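Local structure of abietadiene synthase, chloroplastic (Abies grandis, 3S9V) at residues Asn396-Val401 / Glu416-Leu421; Trp275-Val280 / Leu327-Leu332. The protein belongs to the terpene synthase family and is a predominantly alpha-helical plant enzyme of the chloroplast. All blocks are in the same frame, centred on the assembly; numbering follows the deposited sequence.

Contact 1: Asn396-Val401 / Glu416-Leu421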
ATOM      1  N   ASN A 396      13.865   8.959 -10.077  1.00 45.87           N
ATOM      2  CA  ASN A 396      14.195   9.560 -11.356  1.00 45.89           C
ATOM      3  C   ASN A 396      12.901  10.002 -12.050  1.00 46.64           C
ATOM      4  O   ASN A 396      12.918  10.866 -12.928  1.00 48.19           O
ATOM      5  CB  ASN A 396      14.954   8.570 -12.235  1.00 43.80           C
ATOM      6  CG  ASN A 396      15.505   9.216 -13.486  1.00 50.33           C
ATOM      7  OD1 ASN A 396      16.372  10.088 -13.419  1.00 46.55           O
ATOM      8  ND2 ASN A 396      14.999   8.798 -14.639  1.00 49.77           N
ATOM      9  N   ALA A 397      11.780   9.414 -11.640  1.00 45.07           N
ATOM     10  CA  ALA A 397      10.486   9.749 -12.224  1.00 45.53           C
ATOM     11  C   ALA A 397       9.892  11.029 -11.633  1.00 47.51           C
ATOM     12  O   ALA A 397       9.216  11.782 -12.333  1.00 47.36           O
ATOM     13  CB  ALA A 397       9.515   8.592 -12.041  1.00 40.97           C
ATOM     14  N   LEU A 398      10.138  11.270 -10.347  1.00 46.82           N
ATOM     15  CA  LEU A 398       9.621  12.464  -9.682  1.00 51.94           C
ATOM     16  C   LEU A 398      10.251  13.742 -10.223  1.00 54.96           C
ATOM     17  O   LEU A 398       9.914  14.840  -9.781  1.00 55.56           O
ATOM     18  CB  LEU A 398       9.865  12.397  -8.172  1.00 53.95           C
ATOM     19  CG  LEU A 398       9.014  11.445  -7.333  1.00 50.67           C
ATOM     20  CD1 LEU A 398       9.465  11.524  -5.884  1.00 48.83           C
ATOM     21  CD2 LEU A 398       7.544  11.813  -7.460  1.00 44.05           C
ATOM     22  N   GLU A 399      11.176  13.594 -11.164  1.00 57.69           N
ATOM     23  CA  GLU A 399      11.837  14.742 -11.770  1.00 60.87           C
ATOM     24  C   GLU A 399      11.078  15.167 -13.021  1.00 60.67           C
ATOM     25  O   GLU A 399      11.087  16.339 -13.397  1.00 60.78           O
ATOM     26  CB  GLU A 399      13.275  14.389 -12.153  1.00 63.95           C
ATOM     27  CG  GLU A 399      14.171  14.032 -10.983  1.00 74.61           C
ATOM     28  CD  GLU A 399      14.388  15.201 -10.039  1.00 82.95           C
ATOM     29  OE1 GLU A 399      13.405  15.656  -9.413  1.00 86.22           O
ATOM     30  OE2 GLU A 399      15.543  15.666  -9.924  1.00 84.70           O
ATOM     31  N   ASN A 400      10.415  14.201 -13.650  1.00 60.10           N
ATOM     32  CA  ASN A 400       9.669  14.446 -14.878  1.00 59.19           C
ATOM     33  C   ASN A 400       8.152  14.313 -14.743  1.00 56.56           C
ATOM     34  O   ASN A 400       7.432  14.414 -15.735  1.00 58.73           O
ATOM     35  CB  ASN A 400      10.165  13.496 -15.970  1.00 63.72           C
ATOM     36  CG  ASN A 400      11.667  13.575 -16.170  1.00 71.23           C
ATOM     37  OD1 ASN A 400      12.207  14.635 -16.497  1.00 72.83           O
ATOM     38  ND2 ASN A 400      12.352  12.452 -15.973  1.00 72.00           N
ATOM     39  N   VAL A 401       7.665  14.082 -13.528  1.00 52.14           N
ATOM     40  CA  VAL A 401       6.228  13.947 -13.310  1.00 48.96           C
ATOM     41  C   VAL A 401       5.736  15.054 -12.383  1.00 47.42           C
ATOM     42  O   VAL A 401       6.359  15.341 -11.364  1.00 46.04           O
ATOM     43  CB  VAL A 401       5.876  12.573 -12.697  1.00 52.37           C
ATOM     44  CG1 VAL A 401       4.356  12.411 -12.610  1.00 51.51           C
ATOM     45  CG2 VAL A 401       6.486  11.457 -13.539  1.00 48.98           C
ATOM     46  N   GLU A 416       1.508   9.933  -4.074  1.00 23.62           N
ATOM     47  CA  GLU A 416       1.629   8.572  -3.566  1.00 25.01           C
ATOM     48  C   GLU A 416       3.087   8.147  -3.564  1.00 20.01           C
ATOM     49  O   GLU A 416       3.544   7.453  -2.661  1.00 22.41           O
ATOM     50  CB  GLU A 416       0.810   7.602  -4.418  1.00 24.52           C
ATOM     51  CG  GLU A 416      -0.690   7.738  -4.248  1.00 21.15           C
ATOM     52  CD  GLU A 416      -1.454   6.738  -5.105  1.00 31.23           C
ATOM     53  OE1 GLU A 416      -1.180   5.519  -4.996  1.00 30.02           O
ATOM     54  OE2 GLU A 416      -2.328   7.168  -5.887  1.00 29.79           O
ATOM     55  N   VAL A 417       3.819   8.564  -4.583  1.00 20.09           N
ATOM     56  CA  VAL A 417       5.227   8.229  -4.663  1.00 23.87           C
ATOM     57  C   VAL A 417       5.972   8.939  -3.534  1.00 27.31           C
ATOM     58  O   VAL A 417       6.631   8.297  -2.714  1.00 28.55           O
ATOM     59  CB  VAL A 417       5.817   8.648  -6.023  1.00 22.11           C
ATOM     60  CG1 VAL A 417       7.327   8.434  -6.036  1.00 23.68           C
ATOM     61  CG2 VAL A 417       5.153   7.836  -7.134  1.00 22.84           C
ATOM     62  N   GLU A 418       5.848  10.260  -3.479  1.00 27.66           N
ATOM     63  CA  GLU A 418       6.527  11.025  -2.445  1.00 28.16           C
ATOM     64  C   GLU A 418       6.302  10.438  -1.057  1.00 25.07           C
ATOM     65  O   GLU A 418       7.235  10.361  -0.261  1.00 24.46           O
ATOM     66  CB  GLU A 418       6.078  12.488  -2.473  1.00 27.25           C
ATOM     67  CG  GLU A 418       6.794  13.327  -3.518  1.00 42.56           C
ATOM     68  CD  GLU A 418       6.361  14.782  -3.493  1.00 62.27           C
ATOM     69  OE1 GLU A 418       6.953  15.597  -4.237  1.00 63.76           O
ATOM     70  OE2 GLU A 418       5.424  15.109  -2.728  1.00 69.90           O
ATOM     71  N   TYR A 419       5.071  10.023  -0.766  1.00 22.74           N
ATOM     72  CA  TYR A 419       4.779   9.446   0.542  1.00 25.16           C
ATOM     73  C   TYR A 419       5.496   8.107   0.716  1.00 26.58           C
ATOM     74  O   TYR A 419       6.188   7.882   1.712  1.00 26.75           O
ATOM     75  CB  TYR A 419       3.279   9.227   0.734  1.00 21.14           C
ATOM     76  CG  TYR A 419       2.964   8.662   2.104  1.00 27.31           C
ATOM     77  CD1 TYR A 419       2.960   9.484   3.232  1.00 29.77           C
ATOM     78  CD2 TYR A 419       2.771   7.291   2.287  1.00 26.01           C
ATOM     79  CE1 TYR A 419       2.780   8.955   4.511  1.00 35.57           C
ATOM     80  CE2 TYR A 419       2.590   6.751   3.562  1.00 31.99           C
ATOM     81  CZ  TYR A 419       2.599   7.587   4.669  1.00 34.11           C
ATOM     82  OH  TYR A 419       2.443   7.058   5.931  1.00 42.20           O
ATOM     83  N   ALA A 420       5.327   7.226  -0.264  1.00 23.45           N
ATOM     84  CA  ALA A 420       5.947   5.908  -0.229  1.00 27.02           C
ATOM     85  C   ALA A 420       7.460   5.954  -0.089  1.00 26.49           C
ATOM     86  O   ALA A 420       8.042   5.104   0.577  1.00 28.51           O
ATOM     87  CB  ALA A 420       5.570   5.116  -1.476  1.00 25.32           C
ATOM     88  N   LEU A 421       8.102   6.935  -0.713  1.00 25.85           N
ATOM     89  CA  LEU A 421       9.553   7.037  -0.633  1.00 24.35           C
ATOM     90  C   LEU A 421      10.051   7.632   0.673  1.00 26.42           C
ATOM     91  O   LEU A 421      11.069   7.190   1.207  1.00 25.84           O
ATOM     92  CB  LEU A 421      10.109   7.841  -1.814  1.00 25.82           C
ATOM     93  CG  LEU A 421      10.106   7.067  -3.139  1.00 29.56           C
ATOM     94  CD1 LEU A 421      10.643   7.942  -4.262  1.00 28.69           C
ATOM     95  CD2 LEU A 421      10.957   5.815  -2.990  1.00 25.81           C
TER
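Within the helical terpene synthase N-terminal domain, this contact joins the C-terminal end of helix 381-397 to helix 413-422, and a single leucine, Leu-398, carries it from the first side. The evidence is the contact pattern: each pair of atoms within 4.5 Å across the two segments involves Leu-398, and no hydrogen bond links them. Leu-398 and Val-417 also mark the backbone register, their CA atoms 7.9 Å apart, and their side chains reach toward each other tip to tip. CG1 of Val-417 lies 3.7 Å from CD2 of Leu-398 and 3.8 Å from CD1 of Leu-398, so one valine methyl meets the fork of the leucine rather than one branch alone. The valine torsion accounts for this, since CG1 stands opposite the backbone N (chi1 174°) and is the methyl that meets the leucine.

The two leucine branches divide the remaining work. CD2 stays with Val-417, its second neighbour there being the valine CB at 3.9 Å. CD1 continues along helix 413-422, where it meets residues one and four positions after Val-417. With Glu-418 the meeting is oblique and uses the aliphatic part of the acid, while its carboxylate OE1 forms a salt bridge with Arg-414. The same arginine donates through NH1 to the backbone O of Leu-398, a polar tie beside the apolar patch. Val-417 and Leu-421 both also touch Leu-394 of helix 381-397, which extends the packing beyond Leu-398. The interface is small, 148 Å² summed over both sides, and only partly buried. On its Glu-418 side CG lies 4.0 Å from Leu-398 CD1, and at Leu-421 the leucine methyls CD1 of Leu-398 and CD1 of Leu-421 are 4.1 Å apart.

Contact 2: Trp275-Val280 / Leu327-Leu332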
ATOM      1  N   TRP A 275      -7.153  -4.862  -5.702  1.00 22.81           N
ATOM      2  CA  TRP A 275      -7.198  -3.408  -5.674  1.00 19.91           C
ATOM      3  C   TRP A 275      -8.287  -2.882  -4.725  1.00 17.20           C
ATOM      4  O   TRP A 275      -8.116  -1.852  -4.076  1.00 15.15           O
ATOM      5  CB  TRP A 275      -7.399  -2.872  -7.095  1.00 19.19           C
ATOM      6  CG  TRP A 275      -6.126  -2.441  -7.755  1.00 18.87           C
ATOM      7  CD1 TRP A 275      -5.767  -1.167  -8.070  1.00 22.95           C
ATOM      8  CD2 TRP A 275      -5.015  -3.274  -8.129  1.00 17.98           C
ATOM      9  NE1 TRP A 275      -4.503  -1.145  -8.610  1.00 19.64           N
ATOM     10  CE2 TRP A 275      -4.017  -2.425  -8.657  1.00 14.53           C
ATOM     11  CE3 TRP A 275      -4.766  -4.651  -8.066  1.00 20.86           C
ATOM     12  CZ2 TRP A 275      -2.787  -2.905  -9.119  1.00 22.16           C
ATOM     13  CZ3 TRP A 275      -3.538  -5.133  -8.528  1.00 26.63           C
ATOM     14  CH2 TRP A 275      -2.564  -4.258  -9.047  1.00 23.77           C
ATOM     15  N   ALA A 276      -9.400  -3.594  -4.636  1.00 17.86           N
ATOM     16  CA  ALA A 276     -10.476  -3.175  -3.745  1.00 18.68           C
ATOM     17  C   ALA A 276      -9.993  -3.269  -2.304  1.00 21.47           C
ATOM     18  O   ALA A 276     -10.217  -2.359  -1.494  1.00 22.43           O
ATOM     19  CB  ALA A 276     -11.703  -4.063  -3.950  1.00 18.35           C
ATOM     20  N   VAL A 277      -9.325  -4.379  -1.993  1.00 22.06           N
ATOM     21  CA  VAL A 277      -8.793  -4.623  -0.653  1.00 21.13           C
ATOM     22  C   VAL A 277      -7.711  -3.617  -0.282  1.00 19.92           C
ATOM     23  O   VAL A 277      -7.676  -3.103   0.840  1.00 19.33           O
ATOM     24  CB  VAL A 277      -8.188  -6.048  -0.550  1.00 18.47           C
ATOM     25  CG1 VAL A 277      -7.320  -6.173   0.708  1.00 11.26           C
ATOM     26  CG2 VAL A 277      -9.301  -7.086  -0.533  1.00 14.45           C
ATOM     27  N   ASP A 278      -6.819  -3.350  -1.228  1.00 22.83           N
ATOM     28  CA  ASP A 278      -5.721  -2.417  -0.999  1.00 21.47           C
ATOM     29  C   ASP A 278      -6.293  -1.018  -0.804  1.00 20.06           C
ATOM     30  O   ASP A 278      -5.804  -0.249   0.015  1.00 23.61           O
ATOM     31  CB  ASP A 278      -4.747  -2.440  -2.191  1.00 21.43           C
ATOM     32  CG  ASP A 278      -3.494  -1.622  -1.938  1.00 24.12           C
ATOM     33  OD1 ASP A 278      -2.829  -1.851  -0.905  1.00 21.35           O
ATOM     34  OD2 ASP A 278      -3.166  -0.755  -2.771  1.00 27.67           O
ATOM     35  N   THR A 279      -7.348  -0.708  -1.548  1.00 18.85           N
ATOM     36  CA  THR A 279      -7.996   0.596  -1.458  1.00 20.09           C
ATOM     37  C   THR A 279      -8.582   0.859  -0.080  1.00 18.74           C
ATOM     38  O   THR A 279      -8.334   1.907   0.505  1.00 17.04           O
ATOM     39  CB  THR A 279      -9.121   0.732  -2.507  1.00 21.03           C
ATOM     40  OG1 THR A 279      -8.555   0.615  -3.814  1.00 24.40           O
ATOM     41  CG2 THR A 279      -9.818   2.084  -2.389  1.00 14.80           C
ATOM     42  N   VAL A 280      -9.365  -0.087   0.437  1.00 22.77           N
ATOM     43  CA  VAL A 280      -9.970   0.088   1.758  1.00 20.76           C
ATOM     44  C   VAL A 280      -8.924   0.035   2.881  1.00 25.47           C
ATOM     45  O   VAL A 280      -9.117   0.630   3.950  1.00 25.78           O
ATOM     46  CB  VAL A 280     -11.072  -0.960   2.023  1.00 20.70           C
ATOM     47  CG1 VAL A 280     -12.201  -0.786   1.025  1.00 25.89           C
ATOM     48  CG2 VAL A 280     -10.503  -2.360   1.939  1.00 11.45           C
ATOM     49  N   LEU A 327       1.408 -10.378  -3.591  1.00 19.63           N
ATOM     50  CA  LEU A 327       2.456 -10.841  -2.682  1.00 19.43           C
ATOM     51  C   LEU A 327       2.422 -10.090  -1.349  1.00 19.01           C
ATOM     52  O   LEU A 327       2.461 -10.718  -0.287  1.00 20.47           O
ATOM     53  CB  LEU A 327       3.846 -10.712  -3.329  1.00 15.88           C
ATOM     54  CG  LEU A 327       5.044 -10.993  -2.417  1.00 16.51           C
ATOM     55  CD1 LEU A 327       4.887 -12.358  -1.755  1.00 21.54           C
ATOM     56  CD2 LEU A 327       6.328 -10.924  -3.227  1.00 20.45           C
ATOM     57  N   ARG A 328       2.326  -8.761  -1.392  1.00 16.89           N
ATOM     58  CA  ARG A 328       2.289  -7.988  -0.144  1.00 20.02           C
ATOM     59  C   ARG A 328       1.035  -8.222   0.693  1.00 17.91           C
ATOM     60  O   ARG A 328       1.126  -8.527   1.891  1.00 18.90           O
ATOM     61  CB  ARG A 328       2.424  -6.485  -0.410  1.00 18.70           C
ATOM     62  CG  ARG A 328       2.456  -5.630   0.873  1.00 18.42           C
ATOM     63  CD  ARG A 328       2.655  -4.155   0.542  1.00 15.31           C
ATOM     64  NE  ARG A 328       1.709  -3.767  -0.490  1.00 25.15           N
ATOM     65  CZ  ARG A 328       0.479  -3.327  -0.262  1.00 21.13           C
ATOM     66  NH1 ARG A 328      -0.307  -3.025  -1.287  1.00 16.99           N
ATOM     67  NH2 ARG A 328       0.050  -3.150   0.983  1.00 16.07           N
ATOM     68  N   ILE A 329      -0.130  -8.078   0.073  1.00 18.41           N
ATOM     69  CA  ILE A 329      -1.388  -8.254   0.786  1.00 19.45           C
ATOM     70  C   ILE A 329      -1.636  -9.676   1.287  1.00 18.95           C
ATOM     71  O   ILE A 329      -2.119  -9.856   2.401  1.00 24.53           O
ATOM     72  CB  ILE A 329      -2.574  -7.798  -0.071  1.00 21.38           C
ATOM     73  CG1 ILE A 329      -2.445  -6.296  -0.344  1.00 29.60           C
ATOM     74  CG2 ILE A 329      -3.889  -8.108   0.645  1.00 16.95           C
ATOM     75  CD1 ILE A 329      -3.535  -5.715  -1.242  1.00 25.23           C
ATOM     76  N   LEU A 330      -1.321 -10.681   0.475  1.00 17.55           N
ATOM     77  CA  LEU A 330      -1.501 -12.070   0.895  1.00 19.65           C
ATOM     78  C   LEU A 330      -0.517 -12.391   2.017  1.00 21.76           C
ATOM     79  O   LEU A 330      -0.837 -13.132   2.953  1.00 25.91           O
ATOM     80  CB  LEU A 330      -1.283 -13.033  -0.282  1.00 16.66           C
ATOM     81  CG  LEU A 330      -2.385 -13.020  -1.354  1.00 22.58           C
ATOM     82  CD1 LEU A 330      -2.003 -13.923  -2.507  1.00 21.18           C
ATOM     83  CD2 LEU A 330      -3.702 -13.491  -0.740  1.00 22.79           C
ATOM     84  N   ARG A 331       0.684 -11.828   1.923  1.00 19.21           N
ATOM     85  CA  ARG A 331       1.680 -12.053   2.949  1.00 21.05           C
ATOM     86  C   ARG A 331       1.236 -11.430   4.263  1.00 24.22           C
ATOM     87  O   ARG A 331       1.272 -12.082   5.311  1.00 25.20           O
ATOM     88  CB  ARG A 331       3.031 -11.465   2.545  1.00 22.78           C
ATOM     89  CG  ARG A 331       3.976 -11.270   3.728  1.00 24.69           C
ATOM     90  CD  ARG A 331       5.405 -11.077   3.271  1.00 25.72           C
ATOM     91  NE  ARG A 331       5.960 -12.330   2.781  1.00 25.89           N
ATOM     92  CZ  ARG A 331       7.205 -12.473   2.346  1.00 24.80           C
ATOM     93  NH1 ARG A 331       7.621 -13.658   1.924  1.00 19.41           N
ATOM     94  NH2 ARG A 331       8.025 -11.431   2.322  1.00 23.28           N
ATOM     95  N   LEU A 332       0.814 -10.170   4.217  1.00 20.81           N
ATOM     96  CA  LEU A 332       0.387  -9.510   5.443  1.00 22.66           C
ATOM     97  C   LEU A 332      -0.812 -10.196   6.074  1.00 25.83           C
ATOM     98  O   LEU A 332      -0.981 -10.145   7.292  1.00 31.64           O
ATOM     99  CB  LEU A 332       0.081  -8.028   5.190  1.00 21.67           C
ATOM    100  CG  LEU A 332       1.313  -7.156   4.909  1.00 24.27           C
ATOM    101  CD1 LEU A 332       0.889  -5.751   4.538  1.00 17.00           C
ATOM    102  CD2 LEU A 332       2.213  -7.129   6.142  1.00 18.69           C
TER
HETATM  103  O   HOH W   1      -2.592  -2.678   1.755  1.00 28.44           O
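Asp-278 and Arg-328 meet with their side chains crossing at about a right angle, and this polar pair sits within the buried packing of helix 269-282 against helix 320-332 in the terpene synthase N-terminal domain. NH1 of Arg-328 donates to OD1 of Asp-278 over 2.8 Å in a nearly straight bond (N-H...O 171°) that is part of a salt bridge. Its two ends differ in geometry. The acceptor lies almost in the guanidinium plane, whereas the donor approaches from above the carboxylate plane, the two planes being 63° apart. This is consequently a one-oxygen contact and not a two-pronged pairing: OD2 of Asp-278 remains 3.9 Å from NH1 of Arg-328. Water 1 adds a second route, donating to Asp-278 OD1 and accepting from Arg-328 NH2, each over 2.8 Å. A bend at chi3 in the otherwise extended start of the arginine chain directs the guanidinium to this position.

Ile-329 packs beside the ion pair. Its CD1 comes within 3.6 Å of Asp-278 CB, again with the side chains nearly perpendicular, and its CG1 lies 3.8 Å above one guanidinium face of Arg-328, offset toward the rim. Its other branch, CG2, passes Val-277 CG1 at 3.9 Å as the two side chains slide by in opposite directions. The axes of the two short helical segments come to 10.9 Å and cross at 68°, so side chains and not backbones bridge the gap.

Arg-371 also forms a salt bridge to OD1, so the aspartate oxygen faces two arginines and a water. All four touching residues are buried, and this concentration of positive charge would be expected to favour the ionised carboxylate, whose negative charge probably offsets the closeness of Arg-328 and Arg-371.

Followed from the N terminus, the chain first closes contact 2, where helix 320-332 returns to helix 269-282 after 46 intervening residues that include helix 290-301. Only later does contact 1 close a shorter loop, with 14 residues between its segments, bringing helix 413-422 back to the end of helix 381-397. The loops are in series, neither enclosing nor crossing the other. The centres of contact 1 and contact 2 are about 21 Å apart, and the nearest atoms of contact 1 and contact 2, about 7 Å apart, do not touch. Helix 363-373 lies alongside both: Val-417 meets its Val-363, while Arg-371 reaches Asp-278. A salt bridge from Glu-416 to Arg-282 further ties helix 413-422 to helix 269-282.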